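Long-range contacts in putative amidohydrolase (Unidentified, PDB 3FEQ), which probably acts as a zinc-dependent prolidase of the amidohydrolase superfamily, hydrolysing dipeptides that end in proline: residues 6-11 with 27-32; 258-263 with 312-317; 379-384 with 397-402. All blocks are in the same frame, centred on the assembly; numbering follows the deposited sequence.

Interaction 1. Residues 6-11 with 27-32; sequences TVLQGG and VVIDGE
Leu8 and Val27 face each other as an antiparallel hydrogen-bonded pair, and their side chains carry the closest packing between residues 6-11 and 27-32. The axes of residues 6-9 and 27-30 come within 4.7 Å, their N-to-C directions 166° apart. Val27 N reaches Leu8 O at 2.8 Å, and Leu8 N returns a more bent bond to Val27 O. Two residues along, Thr6 and Ile29 form a second two-bond pair, with Ile29 N 2.7 Å from Thr6 O and Thr6 N 2.8 Å from Ile29 O. On the face shared by Thr6, Leu8, Val27 and Ile29, Val27 CG1 lies alongside Leu8 CB at 3.6 Å. Leu8 CG stands anti to its carbonyl carbon (chi1 -64°), and the CD2 branch beyond it lies 4.2 Å from Ile29 CG1. Ile50 and Val52 extend this apolar side around Leu8. The other face is more lightly packed: Val7 and Val28, the non-hydrogen-bonded pair between, point the same way and meet only through their methyl groups, Val7 CG2 to Val28 CG1 at 3.9 Å. The solvent side is at Thr6, which is partly exposed; past its partner Ile29 the strand ends at Asp30 in an exposed turn outside the contact. Strand 48-51 pairs with the far edge of strand 5-9, as expected of the small beta-sandwich domain that accompanies the TIM barrel in many amidohydrolases.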
ATOM      1  N   THR C   6      22.397 -54.566  12.114  1.00 69.14           N
ATOM      2  CA  THR C   6      23.385 -54.704  11.045  1.00 70.66           C
ATOM      3  C   THR C   6      24.806 -54.771  11.601  1.00 67.89           C
ATOM      4  O   THR C   6      25.106 -54.167  12.629  1.00 65.01           O
ATOM      5  CB  THR C   6      23.267 -53.538  10.037  1.00 71.44           C
ATOM      6  OG1 THR C   6      21.966 -53.557   9.450  1.00 71.64           O
ATOM      7  CG2 THR C   6      24.308 -53.643   8.921  1.00 70.69           C
ATOM      8  N   VAL C   7      25.671 -55.522  10.925  1.00 61.55           N
ATOM      9  CA  VAL C   7      27.065 -55.602  11.309  1.00 62.14           C
ATOM     10  C   VAL C   7      27.981 -55.400  10.116  1.00 61.03           C
ATOM     11  O   VAL C   7      27.934 -56.165   9.152  1.00 63.30           O
ATOM     12  CB  VAL C   7      27.384 -56.958  11.957  1.00 63.06           C
ATOM     13  CG1 VAL C   7      28.888 -57.095  12.189  1.00 67.83           C
ATOM     14  CG2 VAL C   7      26.616 -57.118  13.260  1.00 55.95           C
ATOM     15  N   LEU C   8      28.824 -54.378  10.192  1.00 56.45           N
ATOM     16  CA  LEU C   8      30.007 -54.326   9.350  1.00 66.78           C
ATOM     17  C   LEU C   8      31.108 -55.118  10.026  1.00 68.94           C
ATOM     18  O   LEU C   8      31.565 -54.736  11.102  1.00 69.15           O
ATOM     19  CB  LEU C   8      30.484 -52.890   9.158  1.00 71.94           C
ATOM     20  CG  LEU C   8      29.625 -51.855   8.431  1.00 69.81           C
ATOM     21  CD1 LEU C   8      28.742 -52.500   7.381  1.00 72.63           C
ATOM     22  CD2 LEU C   8      28.796 -51.052   9.414  1.00 74.11           C
ATOM     23  N   GLN C   9      31.548 -56.199   9.387  1.00 67.81           N
ATOM     24  CA  GLN C   9      32.442 -57.152  10.032  1.00 68.54           C
ATOM     25  C   GLN C   9      33.866 -57.164   9.483  1.00 66.81           C
ATOM     26  O   GLN C   9      34.078 -57.196   8.267  1.00 61.77           O
ATOM     27  CB  GLN C   9      31.842 -58.553  10.014  1.00 69.54           C
ATOM     28  CG  GLN C   9      31.246 -58.961   8.689  1.00 83.89           C
ATOM     29  CD  GLN C   9      30.458 -60.249   8.792  1.00 93.86           C
ATOM     30  OE1 GLN C   9      29.987 -60.620   9.872  1.00 97.16           O
ATOM     31  NE2 GLN C   9      30.305 -60.942   7.665  1.00 92.03           N
ATOM     32  N   GLY C  10      34.833 -57.126  10.401  1.00 65.98           N
ATOM     33  CA  GLY C  10      36.246 -57.285  10.069  1.00 71.11           C
ATOM     34  C   GLY C  10      36.838 -56.071   9.387  1.00 74.87           C
ATOM     35  O   GLY C  10      37.815 -56.186   8.639  1.00 80.32           O
ATOM     36  N   GLY C  11      36.243 -54.909   9.649  1.00 70.02           N
ATOM     37  CA  GLY C  11      36.698 -53.653   9.066  1.00 68.96           C
ATOM     38  C   GLY C  11      37.880 -53.065   9.808  1.00 69.91           C
ATOM     39  O   GLY C  11      38.151 -53.439  10.950  1.00 70.74           O
ATOM     40  N   VAL C  27      31.713 -53.469  13.639  1.00 65.73           N
ATOM     41  CA  VAL C  27      30.856 -52.401  14.133  1.00 61.03           C
ATOM     42  C   VAL C  27      29.378 -52.753  13.989  1.00 60.84           C
ATOM     43  O   VAL C  27      28.900 -53.066  12.895  1.00 60.19           O
ATOM     44  CB  VAL C  27      31.178 -51.041  13.481  1.00 59.50           C
ATOM     45  CG1 VAL C  27      31.693 -51.235  12.090  1.00 64.84           C
ATOM     46  CG2 VAL C  27      29.963 -50.131  13.480  1.00 53.30           C
ATOM     47  N   VAL C  28      28.674 -52.732  15.115  1.00 54.33           N
ATOM     48  CA  VAL C  28      27.324 -53.262  15.194  1.00 58.46           C
ATOM     49  C   VAL C  28      26.281 -52.157  15.293  1.00 62.77           C
ATOM     50  O   VAL C  28      26.245 -51.392  16.262  1.00 58.24           O
ATOM     51  CB  VAL C  28      27.160 -54.193  16.396  1.00 59.39           C
ATOM     52  CG1 VAL C  28      25.813 -54.883  16.343  1.00 52.90           C
ATOM     53  CG2 VAL C  28      28.268 -55.212  16.422  1.00 59.56           C
ATOM     54  N   ILE C  29      25.413 -52.106  14.292  1.00 65.12           N
ATOM     55  CA  ILE C  29      24.398 -51.067  14.186  1.00 67.58           C
ATOM     56  C   ILE C  29      23.074 -51.638  14.651  1.00 72.05           C
ATOM     57  O   ILE C  29      22.643 -52.676  14.150  1.00 78.56           O
ATOM     58  CB  ILE C  29      24.189 -50.632  12.711  1.00 66.17           C
ATOM     59  CG1 ILE C  29      25.516 -50.366  11.990  1.00 65.97           C
ATOM     60  CG2 ILE C  29      23.280 -49.449  12.633  1.00 56.27           C
ATOM     61  CD1 ILE C  29      26.344 -49.266  12.585  1.00 68.54           C
ATOM     62  N   ASP C  30      22.414 -50.951  15.580  1.00 76.05           N
ATOM     63  CA  ASP C  30      21.010 -51.245  15.897  1.00 83.37           C
ATOM     64  C   ASP C  30      20.117 -50.025  15.708  1.00 79.72           C
ATOM     65  O   ASP C  30      20.308 -48.990  16.350  1.00 82.16           O
ATOM     66  CB  ASP C  30      20.849 -51.802  17.322  1.00 91.11           C
ATOM     67  CG  ASP C  30      19.442 -52.342  17.594  1.00101.23           C
ATOM     68  OD1 ASP C  30      18.778 -51.820  18.518  1.00 99.68           O
ATOM     69  OD2 ASP C  30      19.005 -53.289  16.894  1.00114.03           O
ATOM     70  N   GLY C  31      19.108 -50.178  14.859  1.00 74.53           N
ATOM     71  CA  GLY C  31      18.274 -49.066  14.463  1.00 71.08           C
ATOM     72  C   GLY C  31      19.104 -48.102  13.656  1.00 68.48           C
ATOM     73  O   GLY C  31      19.593 -48.437  12.582  1.00 70.50           O
ATOM     74  N   GLU C  32      19.307 -46.919  14.214  1.00 68.27           N
ATOM     75  CA  GLU C  32      20.047 -45.873  13.544  1.00 67.30           C
ATOM     76  C   GLU C  32      21.341 -45.567  14.281  1.00 64.56           C
ATOM     77  O   GLU C  32      22.098 -44.687  13.875  1.00 65.02           O
ATOM     78  CB  GLU C  32      19.191 -44.617  13.456  1.00 67.38           C
ATOM     79  CG  GLU C  32      17.824 -44.856  12.850  1.00 70.26           C
ATOM     80  CD  GLU C  32      17.039 -43.578  12.671  1.00 75.36           C
ATOM     81  OE1 GLU C  32      15.914 -43.640  12.139  1.00 75.04           O
ATOM     82  OE2 GLU C  32      17.550 -42.508  13.057  1.00 86.13           O
TER

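Interaction 2. Residues 258-263 with 312-317; sequences AAAKLM and ANAGVK
This is an apolar contact between a helix and the end of another helix, on the outer layer of the TIM-barrel domain: Ala260, Lys261 and Met263 of helix 257-266 meet Ala314 and Val316, where helix 302-314 finishes and the chain leads inward. Ala314 CB faces the neighbouring helix and lies 3.7 Å from Ala260 CB, methyl against methyl. Gly315, at positive phi, closes the helix in a Schellman motif, and after this turn Val316 points back toward helix 257-266. The two branches of Val316 divide the work. CG1, anti to the backbone N (chi1 -172°), packs on Met263 CB at 4.0 Å, while CG2 lies by the carbonyl oxygen of Ala260. Met263 and Val316 both rest on Val270 of strand 269-271, and Met263 also touches Ile238 and Val242 of helix 235-243, which places the Met263-Val316 part of the contact between helices and barrel strand. The CA-CB bond of exposed Lys261 points away from residues 312-317; its backbone N lies 3.9 Å from Ala314 CB. With no hydrogen bond or salt bridge between the two segments, their association rests on apolar packing of alanine, valine and methionine; a weak hydrogen bond between Gly315 O and His264 ND1 adds to it just beyond. The alanine pair lets the backbones come close, 5.3 Å between Lys261 CA and Ala314 CA.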
ATOM      1  N   ALA C 258      46.918 -11.731  13.279  1.00 45.34           N
ATOM      2  CA  ALA C 258      46.205 -10.946  14.274  1.00 51.31           C
ATOM      3  C   ALA C 258      44.780 -11.439  14.436  1.00 53.74           C
ATOM      4  O   ALA C 258      44.303 -11.658  15.557  1.00 58.67           O
ATOM      5  CB  ALA C 258      46.196  -9.496  13.893  1.00 48.94           C
ATOM      6  N   ALA C 259      44.099 -11.590  13.305  1.00 53.29           N
ATOM      7  CA  ALA C 259      42.709 -12.026  13.301  1.00 50.22           C
ATOM      8  C   ALA C 259      42.621 -13.484  13.725  1.00 53.88           C
ATOM      9  O   ALA C 259      41.751 -13.865  14.514  1.00 51.70           O
ATOM     10  CB  ALA C 259      42.103 -11.835  11.932  1.00 41.60           C
ATOM     11  N   ALA C 260      43.552 -14.288  13.221  1.00 51.87           N
ATOM     12  CA  ALA C 260      43.615 -15.693  13.578  1.00 49.38           C
ATOM     13  C   ALA C 260      43.711 -15.874  15.086  1.00 50.04           C
ATOM     14  O   ALA C 260      42.958 -16.648  15.675  1.00 47.72           O
ATOM     15  CB  ALA C 260      44.780 -16.351  12.885  1.00 51.99           C
ATOM     16  N   LYS C 261      44.612 -15.121  15.709  1.00 51.99           N
ATOM     17  CA  LYS C 261      44.819 -15.191  17.148  1.00 57.95           C
ATOM     18  C   LYS C 261      43.526 -14.824  17.869  1.00 49.74           C
ATOM     19  O   LYS C 261      43.119 -15.512  18.800  1.00 46.52           O
ATOM     20  CB  LYS C 261      45.947 -14.239  17.555  1.00 65.91           C
ATOM     21  CG  LYS C 261      47.004 -14.783  18.543  1.00 74.96           C
ATOM     22  CD  LYS C 261      47.803 -13.622  19.190  1.00 76.57           C
ATOM     23  CE  LYS C 261      49.285 -13.898  19.449  1.00 80.75           C
ATOM     24  NZ  LYS C 261      49.598 -14.124  20.885  1.00 75.90           N
ATOM     25  N   LEU C 262      42.854 -13.778  17.391  1.00 52.48           N
ATOM     26  CA  LEU C 262      41.554 -13.361  17.935  1.00 47.70           C
ATOM     27  C   LEU C 262      40.483 -14.428  17.772  1.00 43.02           C
ATOM     28  O   LEU C 262      39.656 -14.624  18.655  1.00 48.36           O
ATOM     29  CB  LEU C 262      41.084 -12.077  17.267  1.00 46.34           C
ATOM     30  CG  LEU C 262      39.833 -11.411  17.830  1.00 47.40           C
ATOM     31  CD1 LEU C 262      40.106 -10.860  19.222  1.00 57.56           C
ATOM     32  CD2 LEU C 262      39.415 -10.302  16.893  1.00 49.80           C
ATOM     33  N   MET C 263      40.509 -15.112  16.635  1.00 44.38           N
ATOM     34  CA  MET C 263      39.611 -16.224  16.375  1.00 41.06           C
ATOM     35  C   MET C 263      39.815 -17.378  17.347  1.00 46.37           C
ATOM     36  O   MET C 263      38.850 -17.909  17.897  1.00 43.93           O
ATOM     37  CB  MET C 263      39.774 -16.710  14.937  1.00 41.50           C
ATOM     38  CG  MET C 263      38.541 -16.498  14.089  1.00 47.00           C
ATOM     39  SD  MET C 263      38.758 -16.984  12.375  1.00 39.04           S
ATOM     40  CE  MET C 263      40.273 -16.114  12.033  1.00 43.29           C
ATOM     41  N   ALA C 312      46.390 -23.020  11.387  1.00 47.05           N
ATOM     42  CA  ALA C 312      47.011 -24.081  12.161  1.00 45.24           C
ATOM     43  C   ALA C 312      47.886 -23.495  13.258  1.00 51.76           C
ATOM     44  O   ALA C 312      47.819 -23.915  14.413  1.00 50.00           O
ATOM     45  CB  ALA C 312      47.835 -24.960  11.261  1.00 44.53           C
ATOM     46  N   ASN C 313      48.688 -22.505  12.890  1.00 55.00           N
ATOM     47  CA  ASN C 313      49.617 -21.882  13.818  1.00 55.68           C
ATOM     48  C   ASN C 313      48.943 -21.219  14.995  1.00 57.85           C
ATOM     49  O   ASN C 313      49.362 -21.406  16.129  1.00 65.93           O
ATOM     50  CB  ASN C 313      50.485 -20.867  13.100  1.00 59.30           C
ATOM     51  CG  ASN C 313      51.491 -21.517  12.197  1.00 65.83           C
ATOM     52  OD1 ASN C 313      51.799 -22.699  12.347  1.00 72.65           O
ATOM     53  ND2 ASN C 313      51.993 -20.760  11.232  1.00 78.11           N
ATOM     54  N   ALA C 314      47.899 -20.444  14.730  1.00 56.87           N
ATOM     55  CA  ALA C 314      47.149 -19.805  15.802  1.00 51.98           C
ATOM     56  C   ALA C 314      46.214 -20.787  16.518  1.00 52.53           C
ATOM     57  O   ALA C 314      45.610 -20.450  17.540  1.00 53.38           O
ATOM     58  CB  ALA C 314      46.384 -18.606  15.280  1.00 51.47           C
ATOM     59  N   GLY C 315      46.123 -22.008  15.999  1.00 43.38           N
ATOM     60  CA  GLY C 315      45.296 -23.033  16.615  1.00 50.91           C
ATOM     61  C   GLY C 315      43.819 -22.702  16.533  1.00 53.96           C
ATOM     62  O   GLY C 315      43.108 -22.708  17.540  1.00 54.04           O
ATOM     63  N   VAL C 316      43.369 -22.391  15.326  1.00 52.26           N
ATOM     64  CA  VAL C 316      41.962 -22.163  15.063  1.00 47.41           C
ATOM     65  C   VAL C 316      41.405 -23.370  14.333  1.00 44.47           C
ATOM     66  O   VAL C 316      41.873 -23.688  13.234  1.00 44.50           O
ATOM     67  CB  VAL C 316      41.787 -20.949  14.143  1.00 51.26           C
ATOM     68  CG1 VAL C 316      40.325 -20.598  14.019  1.00 50.87           C
ATOM     69  CG2 VAL C 316      42.574 -19.774  14.669  1.00 40.03           C
ATOM     70  N   LYS C 317      40.404 -24.024  14.922  1.00 34.07           N
ATOM     71  CA  LYS C 317      39.763 -25.193  14.284  1.00 44.16           C
ATOM     72  C   LYS C 317      39.283 -24.968  12.830  1.00 44.03           C
ATOM     73  O   LYS C 317      38.650 -23.960  12.519  1.00 43.95           O
ATOM     74  CB  LYS C 317      38.618 -25.745  15.148  1.00 40.76           C
ATOM     75  CG  LYS C 317      39.061 -26.676  16.276  1.00 44.54           C
ATOM     76  CD  LYS C 317      38.966 -26.000  17.632  1.00 50.04           C
ATOM     77  CE  LYS C 317      37.703 -26.430  18.365  1.00 57.94           C
ATOM     78  NZ  LYS C 317      37.122 -25.342  19.212  1.00 56.84           N
TER

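Interaction 3. Residues 379-384 with 397-402; sequences VLDGNP and RVEYVL
Val379 pairs antiparallel with Tyr400, and Leu380 with Val398, a one-residue shift in register that marks a classic beta bulge: Glu399 and Tyr400 both face Val379. The carbonyl of Val379 takes the Glu399 N-H in a bent bond, N to O 3.1 Å, and a weak, longer bond from Tyr400 N. Val379 N in turn gives a straight bond to Tyr400 O at 2.8 Å, and past the bulge Asp381 N reaches Arg397 O at 3.0 Å. Strand 377-380 sits between strand 398-403 and strand 56-66, whose Thr56 and Met58 touch Leu380, so the bulged pair belongs to the sheet that runs from the barrel's first strand to the C-terminal strands of the chain. Val379 and Tyr400 lie side by side, CB to CB at 3.5 Å, and Val379 CG1 sits at the edge of the Tyr400 ring, 3.7 Å from CD2. On the other face Leu380 CD1 meets Val398 CB at 3.8 Å. Glu399 CG stands between its backbone N and carbonyl carbon (chi1 67°), and the chain then bends at chi2, with OE1 arriving 3.4 Å from Asp381 CB. The Asp381 and Glu399 carboxylates are turned 86° apart, and their like charges probably repel. Arg397 lays its CD against Asp381 O at 3.3 Å.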
ATOM      1  N   VAL C 379      32.402 -46.848   3.794  1.00 50.32           N
ATOM      2  CA  VAL C 379      33.334 -47.944   3.644  1.00 47.35           C
ATOM      3  C   VAL C 379      34.265 -47.739   2.455  1.00 49.07           C
ATOM      4  O   VAL C 379      33.833 -47.563   1.320  1.00 46.34           O
ATOM      5  CB  VAL C 379      32.622 -49.293   3.596  1.00 45.43           C
ATOM      6  CG1 VAL C 379      33.562 -50.378   3.117  1.00 49.59           C
ATOM      7  CG2 VAL C 379      32.077 -49.630   4.961  1.00 32.43           C
ATOM      8  N   LEU C 380      35.557 -47.798   2.744  1.00 54.95           N
ATOM      9  CA  LEU C 380      36.579 -47.251   1.889  1.00 59.10           C
ATOM     10  C   LEU C 380      37.537 -48.364   1.485  1.00 62.66           C
ATOM     11  O   LEU C 380      38.009 -49.119   2.329  1.00 65.29           O
ATOM     12  CB  LEU C 380      37.337 -46.192   2.681  1.00 64.14           C
ATOM     13  CG  LEU C 380      37.438 -44.775   2.144  1.00 67.87           C
ATOM     14  CD1 LEU C 380      36.198 -44.426   1.359  1.00 64.45           C
ATOM     15  CD2 LEU C 380      37.632 -43.824   3.303  1.00 63.04           C
ATOM     16  N   ASP C 381      37.823 -48.455   0.192  1.00 63.37           N
ATOM     17  CA  ASP C 381      38.764 -49.441  -0.343  1.00 65.09           C
ATOM     18  C   ASP C 381      40.197 -48.895  -0.332  1.00 62.54           C
ATOM     19  O   ASP C 381      40.672 -48.324  -1.316  1.00 64.50           O
ATOM     20  CB  ASP C 381      38.349 -49.813  -1.775  1.00 77.59           C
ATOM     21  CG  ASP C 381      39.206 -50.919  -2.382  1.00 88.60           C
ATOM     22  OD1 ASP C 381      39.371 -51.976  -1.739  1.00 99.48           O
ATOM     23  OD2 ASP C 381      39.677 -50.745  -3.528  1.00 97.08           O
ATOM     24  N   GLY C 382      40.890 -49.074   0.783  1.00 50.59           N
ATOM     25  CA  GLY C 382      42.227 -48.531   0.920  1.00 47.26           C
ATOM     26  C   GLY C 382      42.318 -47.728   2.193  1.00 53.22           C
ATOM     27  O   GLY C 382      41.344 -47.615   2.929  1.00 54.19           O
ATOM     28  N   ASN C 383      43.487 -47.162   2.449  1.00 56.44           N
ATOM     29  CA  ASN C 383      43.727 -46.475   3.701  1.00 57.64           C
ATOM     30  C   ASN C 383      44.041 -45.000   3.483  1.00 60.45           C
ATOM     31  O   ASN C 383      45.104 -44.657   2.968  1.00 59.14           O
ATOM     32  CB  ASN C 383      44.852 -47.162   4.464  1.00 58.96           C
ATOM     33  CG  ASN C 383      45.290 -46.377   5.666  1.00 69.56           C
ATOM     34  OD1 ASN C 383      44.468 -45.990   6.497  1.00 75.14           O
ATOM     35  ND2 ASN C 383      46.587 -46.095   5.750  1.00 77.06           N
ATOM     36  N   PRO C 384      43.110 -44.120   3.876  1.00 62.94           N
ATOM     37  CA  PRO C 384      43.222 -42.685   3.646  1.00 63.93           C
ATOM     38  C   PRO C 384      44.356 -42.076   4.453  1.00 61.32           C
ATOM     39  O   PRO C 384      44.960 -41.084   4.037  1.00 58.39           O
ATOM     40  CB  PRO C 384      41.870 -42.147   4.126  1.00 60.80           C
ATOM     41  CG  PRO C 384      41.391 -43.140   5.103  1.00 63.71           C
ATOM     42  CD  PRO C 384      41.869 -44.463   4.588  1.00 68.77           C
ATOM     43  N   ARG C 397      36.768 -44.624  -4.879  1.00 86.34           N
ATOM     44  CA  ARG C 397      37.166 -45.698  -3.971  1.00 82.18           C
ATOM     45  C   ARG C 397      36.289 -45.888  -2.719  1.00 79.03           C
ATOM     46  O   ARG C 397      36.737 -46.460  -1.726  1.00 78.42           O
ATOM     47  CB  ARG C 397      38.632 -45.527  -3.578  1.00 80.74           C
ATOM     48  CG  ARG C 397      39.524 -46.664  -4.047  1.00 85.16           C
ATOM     49  CD  ARG C 397      40.994 -46.309  -3.881  1.00 96.55           C
ATOM     50  NE  ARG C 397      41.628 -45.974  -5.153  1.00107.53           N
ATOM     51  CZ  ARG C 397      41.752 -44.744  -5.645  1.00112.52           C
ATOM     52  NH1 ARG C 397      41.290 -43.695  -4.979  1.00114.65           N
ATOM     53  NH2 ARG C 397      42.341 -44.567  -6.817  1.00119.16           N
ATOM     54  N   VAL C 398      35.038 -45.435  -2.776  1.00 73.58           N
ATOM     55  CA  VAL C 398      34.078 -45.645  -1.692  1.00 64.10           C
ATOM     56  C   VAL C 398      32.975 -46.560  -2.185  1.00 65.17           C
ATOM     57  O   VAL C 398      32.252 -46.214  -3.110  1.00 67.78           O
ATOM     58  CB  VAL C 398      33.466 -44.308  -1.211  1.00 61.90           C
ATOM     59  CG1 VAL C 398      33.279 -43.351  -2.368  1.00 64.71           C
ATOM     60  CG2 VAL C 398      32.149 -44.533  -0.499  1.00 60.15           C
ATOM     61  N   GLU C 399      32.863 -47.746  -1.601  1.00 68.97           N
ATOM     62  CA  GLU C 399      31.906 -48.712  -2.116  1.00 68.80           C
ATOM     63  C   GLU C 399      30.689 -48.934  -1.241  1.00 65.74           C
ATOM     64  O   GLU C 399      29.707 -49.512  -1.697  1.00 68.75           O
ATOM     65  CB  GLU C 399      32.566 -50.043  -2.465  1.00 76.26           C
ATOM     66  CG  GLU C 399      33.083 -50.805  -1.282  1.00 91.09           C
ATOM     67  CD  GLU C 399      34.585 -50.805  -1.238  1.00111.85           C
ATOM     68  OE1 GLU C 399      35.155 -49.917  -0.565  1.00126.80           O
ATOM     69  OE2 GLU C 399      35.190 -51.669  -1.909  1.00113.99           O
ATOM     70  N   TYR C 400      30.740 -48.480   0.006  1.00 64.05           N
ATOM     71  CA  TYR C 400      29.544 -48.507   0.846  1.00 63.57           C
ATOM     72  C   TYR C 400      29.299 -47.184   1.542  1.00 58.80           C
ATOM     73  O   TYR C 400      30.209 -46.608   2.129  1.00 62.88           O
ATOM     74  CB  TYR C 400      29.619 -49.627   1.877  1.00 63.26           C
ATOM     75  CG  TYR C 400      29.566 -51.018   1.291  1.00 72.04           C
ATOM     76  CD1 TYR C 400      28.411 -51.496   0.685  1.00 78.40           C
ATOM     77  CD2 TYR C 400      30.662 -51.868   1.367  1.00 72.56           C
ATOM     78  CE1 TYR C 400      28.352 -52.777   0.163  1.00 79.84           C
ATOM     79  CE2 TYR C 400      30.614 -53.146   0.838  1.00 68.36           C
ATOM     80  CZ  TYR C 400      29.457 -53.594   0.241  1.00 70.19           C
ATOM     81  OH  TYR C 400      29.395 -54.864  -0.279  1.00 77.17           O
ATOM     82  N   VAL C 401      28.064 -46.704   1.481  1.00 50.67           N
ATOM     83  CA  VAL C 401      27.664 -45.587   2.326  1.00 42.25           C
ATOM     84  C   VAL C 401      26.444 -45.949   3.161  1.00 43.93           C
ATOM     85  O   VAL C 401      25.419 -46.376   2.637  1.00 38.37           O
ATOM     86  CB  VAL C 401      27.399 -44.308   1.514  1.00 38.68           C
ATOM     87  CG1 VAL C 401      26.920 -43.202   2.414  1.00 37.28           C
ATOM     88  CG2 VAL C 401      28.649 -43.867   0.777  1.00 28.42           C
ATOM     89  N   LEU C 402      26.577 -45.812   4.472  1.00 44.79           N
ATOM     90  CA  LEU C 402      25.459 -46.041   5.364  1.00 50.38           C
ATOM     91  C   LEU C 402      24.978 -44.729   5.943  1.00 53.40           C
ATOM     92  O   LEU C 402      25.778 -43.885   6.347  1.00 58.92           O
ATOM     93  CB  LEU C 402      25.868 -46.971   6.498  1.00 53.67           C
ATOM     94  CG  LEU C 402      25.502 -48.439   6.326  1.00 52.70           C
ATOM     95  CD1 LEU C 402      26.390 -49.077   5.289  1.00 46.03           C
ATOM     96  CD2 LEU C 402      25.635 -49.146   7.652  1.00 57.11           C
TER

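How the interactions relate
Interactions 1 and 3 both join strands of the same extended sheet, their centres 15 Å apart, and they touch where Leu8 CD2 meets Leu402 CD2 at 4.1 Å. Interaction 2 stands apart among the helices of the barrel, with centres about 39 Å from interaction 1 and 33 Å from interaction 3. Interactions 1 and 2 are largely buried, whereas interaction 3 is only partly so and has acidic and basic side chains at its margin. The chemistry follows: residues 6-11 and 27-32 combine regular backbone bonds with aliphatic packing, 379-384 and 397-402 use an irregular, bulged pairing, and 258-263 with 312-317 have apolar packing without hydrogen bonds.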